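Local atomic coordinates of protoporphyrinogen oxidase (Exiguobacterium sibiricum, PDB entry 3LOV), a protein that probably oxidises coproporphyrinogen III to coproporphyrin III with molecular oxygen, using bound FAD, in the coproporphyrin-dependent route to heme b. Residues I285-V290 / P300-L305; D419-V424 / L440-V445. All blocks are in the same frame, centred on the assembly; numbering follows the deposited sequence.

Contact 1: residues I285-V290 / P300-L305; sequences IPHPQV and PELEQL. With FAD (flavin-adenine dinucleotide), chain B.
With CG set between its own backbone N and carbonyl carbon (chi1 69°), His287 turns its imidazole toward residues 300-305, where Leu305, its CG anti to the backbone N (chi1 -173°), brings CD2 over the ring. That methyl carbon lies 3.7 Å from the His287 ring centroid and close to the ring normal, a CH-pi contact over the face. The opposite face is covered near its rim by CD of adjacent Pro288, sandwiching the imidazole. Its rotation is fixed further at the edge: His287 NE2 donates to Leu305 O at 2.9 Å with an N-H...O angle of 159°. The oxygen sits near the ring plane, whereas the donor is tilted from the carbonyl plane. His287 CD2 also closes to 3.3 Å on Leu302 O. At the root of the histidine side chain, both Leu302 methyls lie against His287 CB, and Leu302 CD1 meets Val290 CG1 at 4.0 Å. Replacing His287 by an alanine is likely to leave Leu305 O without this donor and to open a gap against Leu305 CD2.

Gln289, at the helix start after strand 280-283 of the parallel FAD-binding sheet, addresses the FAD adenine: OE1 accepts from N6A at 2.8 Å and NE2 donates to N7A at 2.9 Å in a more bent bond, while Ile285 CG2 packs on C4A. The pair fits adenine's Hoogsteen edge with the amide in this flip; turned over, NE2 would face N6A and OE1 would face N7A. The chemistry thus pairs a His287 N-H spent on a main-chain oxygen with an amide that reads the cofactor's base.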
loop_
_atom_site.group_PDB
_atom_site.type_symbol
_atom_site.label_atom_id
_atom_site.label_comp_id
_atom_site.label_asym_id
_atom_site.label_seq_id
_atom_site.Cartn_x
_atom_site.Cartn_y
_atom_site.Cartn_z
ATOM N N ILE A 285 5.032 -14.526 -3.919
ATOM C CA ILE A 285 6.191 -13.816 -4.405
ATOM C C ILE A 285 5.762 -12.847 -5.526
ATOM O O ILE A 285 4.626 -12.896 -5.961
ATOM C CB ILE A 285 7.235 -14.784 -4.966
ATOM C CG1 ILE A 285 6.716 -15.493 -6.234
ATOM C CG2 ILE A 285 7.676 -15.756 -3.877
ATOM C CD1 ILE A 285 7.758 -16.466 -6.857
ATOM N N PRO A 286 6.660 -11.961 -5.957
ATOM C CA PRO A 286 6.234 -10.993 -6.972
ATOM C C PRO A 286 5.694 -11.682 -8.236
ATOM O O PRO A 286 6.272 -12.665 -8.726
ATOM C CB PRO A 286 7.517 -10.233 -7.290
ATOM C CG PRO A 286 8.366 -10.312 -6.024
ATOM C CD PRO A 286 7.948 -11.586 -5.319
ATOM N N HIS A 287 4.629 -11.122 -8.776
ATOM C CA HIS A 287 3.899 -11.712 -9.889
ATOM C C HIS A 287 4.700 -11.998 -11.211
ATOM O O HIS A 287 4.408 -12.961 -11.902
ATOM C CB HIS A 287 2.594 -10.917 -10.140
ATOM C CG HIS A 287 2.802 -9.535 -10.682
ATOM N ND1 HIS A 287 2.962 -8.428 -9.872
ATOM C CD2 HIS A 287 2.877 -9.080 -11.954
ATOM C CE1 HIS A 287 3.150 -7.360 -10.622
ATOM N NE2 HIS A 287 3.060 -7.718 -11.890
ATOM N N PRO A 288 5.718 -11.208 -11.536
ATOM C CA PRO A 288 6.532 -11.597 -12.709
ATOM C C PRO A 288 7.348 -12.883 -12.495
ATOM O O PRO A 288 7.736 -13.514 -13.466
ATOM C CB PRO A 288 7.486 -10.417 -12.911
ATOM C CG PRO A 288 6.966 -9.301 -12.017
ATOM C CD PRO A 288 6.209 -9.973 -10.904
ATOM N N GLN A 289 7.637 -13.247 -11.249
ATOM C CA GLN A 289 8.234 -14.540 -11.003
ATOM C C GLN A 289 7.195 -15.624 -11.120
ATOM O O GLN A 289 7.528 -16.728 -11.521
ATOM C CB GLN A 289 8.926 -14.613 -9.648
ATOM C CG GLN A 289 10.121 -13.644 -9.454
ATOM C CD GLN A 289 10.810 -13.952 -8.168
ATOM O OE1 GLN A 289 11.143 -15.105 -7.921
ATOM N NE2 GLN A 289 11.014 -12.951 -7.326
ATOM N N VAL A 290 5.929 -15.325 -10.827
ATOM C CA VAL A 290 4.842 -16.287 -11.042
ATOM C C VAL A 290 4.739 -16.684 -12.507
ATOM O O VAL A 290 4.645 -17.874 -12.862
ATOM C CB VAL A 290 3.475 -15.741 -10.529
ATOM C CG1 VAL A 290 2.331 -16.662 -10.953
ATOM C CG2 VAL A 290 3.511 -15.539 -8.990
ATOM N N PRO A 300 -1.251 -13.334 -19.500
ATOM C CA PRO A 300 -0.905 -12.001 -20.011
ATOM C C PRO A 300 -1.341 -10.915 -19.026
ATOM O O PRO A 300 -0.692 -9.870 -18.947
ATOM C CB PRO A 300 -1.702 -11.906 -21.324
ATOM C CG PRO A 300 -2.840 -12.868 -21.153
ATOM C CD PRO A 300 -2.254 -14.004 -20.345
ATOM N N GLU A 301 -2.436 -11.165 -18.293
ATOM C CA GLU A 301 -2.902 -10.232 -17.255
ATOM C C GLU A 301 -1.771 -9.904 -16.289
ATOM O O GLU A 301 -1.542 -8.740 -15.961
ATOM C CB GLU A 301 -4.077 -10.784 -16.467
ATOM C CG GLU A 301 -5.320 -11.040 -17.290
ATOM C CD GLU A 301 -5.317 -12.408 -17.993
ATOM O OE1 GLU A 301 -4.313 -13.143 -17.965
ATOM O OE2 GLU A 301 -6.360 -12.780 -18.528
ATOM N N LEU A 302 -1.010 -10.906 -15.882
ATOM C CA LEU A 302 0.138 -10.657 -15.013
ATOM C C LEU A 302 1.331 -10.034 -15.741
ATOM O O LEU A 302 2.063 -9.257 -15.140
ATOM C CB LEU A 302 0.574 -11.932 -14.290
ATOM C CG LEU A 302 -0.386 -12.455 -13.229
ATOM C CD1 LEU A 302 0.332 -13.540 -12.398
ATOM C CD2 LEU A 302 -0.885 -11.361 -12.314
ATOM N N GLU A 303 1.542 -10.370 -17.023
ATOM C CA GLU A 303 2.628 -9.722 -17.809
ATOM C C GLU A 303 2.373 -8.210 -17.989
ATOM O O GLU A 303 3.288 -7.433 -18.050
ATOM C CB GLU A 303 2.786 -10.369 -19.196
ATOM C CG GLU A 303 3.281 -11.800 -19.142
ATOM C CD GLU A 303 3.036 -12.598 -20.420
ATOM O OE1 GLU A 303 2.343 -12.126 -21.342
ATOM O OE2 GLU A 303 3.503 -13.745 -20.469
ATOM N N GLN A 304 1.117 -7.821 -18.101
ATOM C CA GLN A 304 0.752 -6.413 -18.263
ATOM C C GLN A 304 0.491 -5.675 -16.971
ATOM O O GLN A 304 0.154 -4.511 -17.017
ATOM C CB GLN A 304 -0.512 -6.334 -19.123
ATOM C CG GLN A 304 -0.235 -6.804 -20.544
ATOM C CD GLN A 304 -1.488 -7.280 -21.240
ATOM O OE1 GLN A 304 -2.542 -6.639 -21.187
ATOM N NE2 GLN A 304 -1.392 -8.429 -21.873
ATOM N N LEU A 305 0.645 -6.321 -15.812
ATOM C CA LEU A 305 0.484 -5.628 -14.539
ATOM C C LEU A 305 1.781 -4.928 -14.191
ATOM O O LEU A 305 2.756 -5.557 -13.799
ATOM C CB LEU A 305 0.047 -6.615 -13.446
ATOM C CG LEU A 305 -0.343 -6.064 -12.081
ATOM C CD1 LEU A 305 -1.578 -5.186 -12.177
ATOM C CD2 LEU A 305 -0.537 -7.205 -11.083
HETATM P PA FAD B . 6.429 -8.829 -0.054
HETATM O O1A FAD B . 6.465 -8.044 1.213
HETATM O O2A FAD B . 7.030 -8.239 -1.275
HETATM O O5B FAD B . 7.111 -10.241 0.216
HETATM C C5B FAD B . 7.518 -11.099 -0.819
HETATM C C4B FAD B . 8.485 -12.126 -0.215
HETATM O O4B FAD B . 8.780 -13.157 -1.160
HETATM C C3B FAD B . 9.779 -11.463 0.210
HETATM O O3B FAD B . 10.176 -11.868 1.508
HETATM C C2B FAD B . 10.723 -11.939 -0.877
HETATM O O2B FAD B . 12.032 -12.065 -0.446
HETATM C C1B FAD B . 10.171 -13.306 -1.224
HETATM N N9A FAD B . 10.541 -13.824 -2.550
HETATM C C8A FAD B . 10.742 -13.195 -3.759
HETATM N N7A FAD B . 11.071 -14.108 -4.707
HETATM C C5A FAD B . 11.087 -15.336 -4.105
HETATM C C6A FAD B . 11.330 -16.634 -4.558
HETATM N N6A FAD B . 11.594 -16.880 -5.839
HETATM N N1A FAD B . 11.268 -17.695 -3.669
HETATM C C2A FAD B . 10.925 -17.485 -2.355
HETATM N N3A FAD B . 10.658 -16.202 -1.913
HETATM C C4A FAD B . 10.759 -15.159 -2.763
HETATM N N1 FAD B . 0.423 -1.181 2.975
HETATM C C2 FAD B . -0.287 -0.700 4.041
HETATM O O2 FAD B . -1.272 -1.316 4.472
HETATM N N3 FAD B . 0.080 0.488 4.620
HETATM C C4 FAD B . 1.115 1.220 4.163
HETATM O O4 FAD B . 1.406 2.248 4.745
HETATM C C4X FAD B . 1.829 0.780 3.069
HETATM N N5 FAD B . 2.924 1.503 2.623
HETATM C C5X FAD B . 3.642 1.019 1.526
HETATM C C6 FAD B . 4.727 1.751 1.033
HETATM C C7 FAD B . 5.456 1.277 -0.071
HETATM C C7M FAD B . 6.625 2.062 -0.590
HETATM C C8 FAD B . 5.125 0.046 -0.666
HETATM C C8M FAD B . 5.877 -0.498 -1.868
HETATM C C9 FAD B . 4.057 -0.698 -0.174
HETATM C C9A FAD B . 3.299 -0.222 0.920
HETATM N N10 FAD B . 2.223 -0.967 1.416
HETATM C C10 FAD B . 1.486 -0.451 2.490
HETATM C "C1'" FAD B . 1.776 -2.281 0.820
HETATM C "C2'" FAD B . 2.409 -3.435 1.636
HETATM O "O2'" FAD B . 3.781 -3.359 1.510
HETATM C "C3'" FAD B . 1.952 -4.825 1.175
HETATM O "O3'" FAD B . 0.615 -4.965 1.637
HETATM C "C4'" FAD B . 2.754 -6.024 1.744
HETATM O "O4'" FAD B . 4.079 -5.746 2.157
HETATM C "C5'" FAD B . 2.892 -7.134 0.720
HETATM O "O5'" FAD B . 3.490 -8.248 1.334
HETATM P P FAD B . 3.688 -9.569 0.492
HETATM O O1P FAD B . 2.533 -9.840 -0.436
HETATM O O2P FAD B . 4.139 -10.744 1.325
HETATM O O3P FAD B . 4.934 -9.205 -0.504
#

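Contact 2: residues D419-V424 / L440-V445; sequences DRIQRV and LAYDGV. With FAD (flavin-adenine dinucleotide), chain B.
Ile421 and Tyr442 carry this contact, their side chains crossing at about a right angle. The evidence for tight packing is that every branch of Ile421 has a neighbour. Its CG1 lies beside the backbone N and CD1 is turned back rather than extended (chi1 -69°, chi2 -50°), which sets the CD1 methyl 4.0 Å from Tyr442 CD1. Ile421 CG2 approaches Tyr442 CB at 4.1 Å, and Ile421 CG1 comes to 3.8 Å from Tyr442 O. The methyl meets the phenol ring obliquely, whereas Ala441 CB sits 3.7 Å above the plane of the Tyr442 ring, over its centre, so the loop folds its own alanine onto the tyrosine. Both partners are buried, and the joint between them is made by van der Waals contact.

Toward Asp443 the fit slackens: Ile421 CG2 and Asp443 OD1 are 4.3 Å apart, a marginal approach. The carboxylate is committed elsewhere, OD1 to a salt bridge with Arg425 and OD2 to a hydrogen bond with Ser453. Solvent lies on the far side of the helix, where Asp419 and Gln422 are exposed.

Beyond Asp443, Gly444 has backbone angles at which a side chain would collide with the preceding carbonyl oxygen. The loop then reaches FAD, whose O3' donates to Val445 O in a short hydrogen bond of 2.5 Å, while Val445 CG1 touches ribityl C1'. Residues 440-445 follow strand 435-437, an outermost strand of the parallel sheet, and lead toward helix 447-463. Helix 417-431 covers one flank of this cofactor-binding loop through Ile421, and helix 287-293 reaches it through His287 and Val290.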
loop_
_atom_site.group_PDB
_atom_site.type_symbol
_atom_site.label_atom_id
_atom_site.label_comp_id
_atom_site.label_asym_id
_atom_site.label_seq_id
_atom_site.Cartn_x
_atom_site.Cartn_y
_atom_site.Cartn_z
ATOM N N ASP A 419 -11.563 -9.009 -12.007
ATOM C CA ASP A 419 -11.950 -10.026 -13.007
ATOM C C ASP A 419 -10.770 -10.617 -13.732
ATOM O O ASP A 419 -10.756 -11.814 -13.986
ATOM C CB ASP A 419 -12.913 -9.456 -14.046
ATOM C CG ASP A 419 -14.295 -9.207 -13.480
ATOM O OD1 ASP A 419 -14.572 -9.695 -12.375
ATOM O OD2 ASP A 419 -15.092 -8.518 -14.135
ATOM N N ARG A 420 -9.769 -9.807 -14.029
ATOM C CA ARG A 420 -8.547 -10.353 -14.608
ATOM C C ARG A 420 -7.824 -11.343 -13.649
ATOM O O ARG A 420 -7.333 -12.400 -14.063
ATOM C CB ARG A 420 -7.635 -9.228 -15.038
ATOM C CG ARG A 420 -8.095 -8.549 -16.342
ATOM C CD ARG A 420 -7.016 -7.630 -16.873
ATOM N NE ARG A 420 -6.712 -6.493 -15.982
ATOM C CZ ARG A 420 -7.427 -5.370 -15.940
ATOM N NH1 ARG A 420 -8.478 -5.208 -16.745
ATOM N NH2 ARG A 420 -7.057 -4.383 -15.145
ATOM N N ILE A 421 -7.774 -11.005 -12.372
ATOM C CA ILE A 421 -7.124 -11.876 -11.404
ATOM C C ILE A 421 -7.916 -13.203 -11.260
ATOM O O ILE A 421 -7.300 -14.247 -11.125
ATOM C CB ILE A 421 -6.978 -11.179 -10.087
ATOM C CG1 ILE A 421 -5.935 -10.025 -10.212
ATOM C CG2 ILE A 421 -6.718 -12.178 -8.902
ATOM C CD1 ILE A 421 -4.574 -10.368 -10.842
ATOM N N GLN A 422 -9.255 -13.179 -11.268
ATOM C CA GLN A 422 -10.076 -14.417 -11.275
ATOM C C GLN A 422 -9.677 -15.296 -12.468
ATOM O O GLN A 422 -9.490 -16.520 -12.353
ATOM C CB GLN A 422 -11.595 -14.082 -11.311
ATOM C CG GLN A 422 -12.499 -15.194 -11.895
ATOM C CD GLN A 422 -14.003 -14.847 -11.925
ATOM O OE1 GLN A 422 -14.441 -13.827 -11.391
ATOM N NE2 GLN A 422 -14.790 -15.716 -12.549
ATOM N N ARG A 423 -9.557 -14.673 -13.637
ATOM C CA ARG A 423 -9.167 -15.430 -14.803
ATOM C C ARG A 423 -7.735 -15.987 -14.660
ATOM O O ARG A 423 -7.514 -17.124 -15.001
ATOM C CB ARG A 423 -9.368 -14.613 -16.095
ATOM C CG ARG A 423 -9.225 -15.450 -17.401
ATOM C CD ARG A 423 -7.791 -15.403 -17.870
ATOM N NE ARG A 423 -7.346 -16.520 -18.697
ATOM C CZ ARG A 423 -6.074 -16.737 -19.013
ATOM N NH1 ARG A 423 -5.117 -15.933 -18.537
ATOM N NH2 ARG A 423 -5.749 -17.767 -19.792
ATOM N N VAL A 424 -6.774 -15.209 -14.144
ATOM C CA VAL A 424 -5.412 -15.715 -13.866
ATOM C C VAL A 424 -5.480 -16.993 -12.966
ATOM O O VAL A 424 -4.923 -18.043 -13.314
ATOM C CB VAL A 424 -4.475 -14.570 -13.277
ATOM C CG1 VAL A 424 -3.232 -15.109 -12.565
ATOM C CG2 VAL A 424 -4.057 -13.563 -14.359
ATOM N N LEU A 440 0.071 -8.988 -2.842
ATOM C CA LEU A 440 -0.322 -7.615 -3.174
ATOM C C LEU A 440 -0.697 -7.392 -4.630
ATOM O O LEU A 440 -1.324 -6.373 -4.943
ATOM C CB LEU A 440 0.755 -6.639 -2.753
ATOM C CG LEU A 440 1.953 -6.299 -3.646
ATOM C CD1 LEU A 440 2.471 -4.969 -3.089
ATOM C CD2 LEU A 440 3.043 -7.361 -3.645
ATOM N N ALA A 441 -0.336 -8.337 -5.502
ATOM C CA ALA A 441 -0.685 -8.225 -6.936
ATOM C C ALA A 441 -2.178 -8.447 -7.129
ATOM O O ALA A 441 -2.766 -8.037 -8.159
ATOM C CB ALA A 441 0.043 -9.270 -7.739
ATOM N N TYR A 442 -2.779 -9.153 -6.161
ATOM C CA TYR A 442 -4.080 -9.798 -6.422
ATOM C C TYR A 442 -5.323 -9.110 -5.900
ATOM O O TYR A 442 -6.192 -8.727 -6.692
ATOM C CB TYR A 442 -4.031 -11.270 -5.995
ATOM C CG TYR A 442 -2.790 -11.959 -6.549
ATOM C CD1 TYR A 442 -2.716 -12.309 -7.895
ATOM C CD2 TYR A 442 -1.686 -12.226 -5.746
ATOM C CE1 TYR A 442 -1.588 -12.893 -8.436
ATOM C CE2 TYR A 442 -0.548 -12.844 -6.283
ATOM C CZ TYR A 442 -0.489 -13.136 -7.621
ATOM O OH TYR A 442 0.629 -13.717 -8.195
ATOM N N ASP A 443 -5.444 -9.023 -4.582
ATOM C CA ASP A 443 -6.710 -8.666 -3.937
ATOM C C ASP A 443 -6.597 -7.359 -3.091
ATOM O O ASP A 443 -7.220 -7.235 -2.043
ATOM C CB ASP A 443 -7.153 -9.808 -3.021
ATOM C CG ASP A 443 -7.145 -11.169 -3.708
ATOM O OD1 ASP A 443 -7.705 -11.275 -4.800
ATOM O OD2 ASP A 443 -6.579 -12.135 -3.127
ATOM N N GLY A 444 -5.784 -6.407 -3.547
ATOM C CA GLY A 444 -5.553 -5.169 -2.810
ATOM C C GLY A 444 -4.114 -5.112 -2.373
ATOM O O GLY A 444 -3.550 -6.098 -1.922
ATOM N N VAL A 445 -3.544 -3.930 -2.469
ATOM C CA VAL A 445 -2.159 -3.691 -2.161
ATOM C C VAL A 445 -1.785 -3.649 -0.678
ATOM O O VAL A 445 -0.658 -3.969 -0.334
ATOM C CB VAL A 445 -1.723 -2.384 -2.877
ATOM C CG1 VAL A 445 -0.397 -1.896 -2.369
ATOM C CG2 VAL A 445 -1.695 -2.663 -4.380
HETATM P PA FAD B . 6.429 -8.829 -0.054
HETATM O O1A FAD B . 6.465 -8.044 1.213
HETATM O O2A FAD B . 7.030 -8.239 -1.275
HETATM O O5B FAD B . 7.111 -10.241 0.216
HETATM C C5B FAD B . 7.518 -11.099 -0.819
HETATM C C4B FAD B . 8.485 -12.126 -0.215
HETATM O O4B FAD B . 8.780 -13.157 -1.160
HETATM C C3B FAD B . 9.779 -11.463 0.210
HETATM O O3B FAD B . 10.176 -11.868 1.508
HETATM C C2B FAD B . 10.723 -11.939 -0.877
HETATM O O2B FAD B . 12.032 -12.065 -0.446
HETATM C C1B FAD B . 10.171 -13.306 -1.224
HETATM N N9A FAD B . 10.541 -13.824 -2.550
HETATM C C8A FAD B . 10.742 -13.195 -3.759
HETATM N N7A FAD B . 11.071 -14.108 -4.707
HETATM C C5A FAD B . 11.087 -15.336 -4.105
HETATM C C6A FAD B . 11.330 -16.634 -4.558
HETATM N N6A FAD B . 11.594 -16.880 -5.839
HETATM N N1A FAD B . 11.268 -17.695 -3.669
HETATM C C2A FAD B . 10.925 -17.485 -2.355
HETATM N N3A FAD B . 10.658 -16.202 -1.913
HETATM C C4A FAD B . 10.759 -15.159 -2.763
HETATM N N1 FAD B . 0.423 -1.181 2.975
HETATM C C2 FAD B . -0.287 -0.700 4.041
HETATM O O2 FAD B . -1.272 -1.316 4.472
HETATM N N3 FAD B . 0.080 0.488 4.620
HETATM C C4 FAD B . 1.115 1.220 4.163
HETATM O O4 FAD B . 1.406 2.248 4.745
HETATM C C4X FAD B . 1.829 0.780 3.069
HETATM N N5 FAD B . 2.924 1.503 2.623
HETATM C C5X FAD B . 3.642 1.019 1.526
HETATM C C6 FAD B . 4.727 1.751 1.033
HETATM C C7 FAD B . 5.456 1.277 -0.071
HETATM C C7M FAD B . 6.625 2.062 -0.590
HETATM C C8 FAD B . 5.125 0.046 -0.666
HETATM C C8M FAD B . 5.877 -0.498 -1.868
HETATM C C9 FAD B . 4.057 -0.698 -0.174
HETATM C C9A FAD B . 3.299 -0.222 0.920
HETATM N N10 FAD B . 2.223 -0.967 1.416
HETATM C C10 FAD B . 1.486 -0.451 2.490
HETATM C "C1'" FAD B . 1.776 -2.281 0.820
HETATM C "C2'" FAD B . 2.409 -3.435 1.636
HETATM O "O2'" FAD B . 3.781 -3.359 1.510
HETATM C "C3'" FAD B . 1.952 -4.825 1.175
HETATM O "O3'" FAD B . 0.615 -4.965 1.637
HETATM C "C4'" FAD B . 2.754 -6.024 1.744
HETATM O "O4'" FAD B . 4.079 -5.746 2.157
HETATM C "C5'" FAD B . 2.892 -7.134 0.720
HETATM O "O5'" FAD B . 3.490 -8.248 1.334
HETATM P P FAD B . 3.688 -9.569 0.492
HETATM O O1P FAD B . 2.533 -9.840 -0.436
HETATM O O2P FAD B . 4.139 -10.744 1.325
HETATM O O3P FAD B . 4.934 -9.205 -0.504
#

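In the fold
From the N terminus, the chain first contributes strand 6-10 and helix 14-26 of the FAD-binding Rossmann-type domain. Contact 1 comes much later, just after strand 280-283, and closes a loop of nine residues before the chain enters strand 307-318 of the mixed sheet. After returning along strand 400-411, the chain forms contact 2, which spans fifteen residues including strand 435-437. The two loops are in series, neither nested nor crossed, yet their centres lie only 10 Å apart. Glu301 OE1 and Arg423 NH1 join them by a 3.0 Å salt bridge, and Val290 CG2 packs on Tyr442 OH. Together they tie helices 287-293, 300-303 and 417-431 to the loop 440-445, which touches FAD.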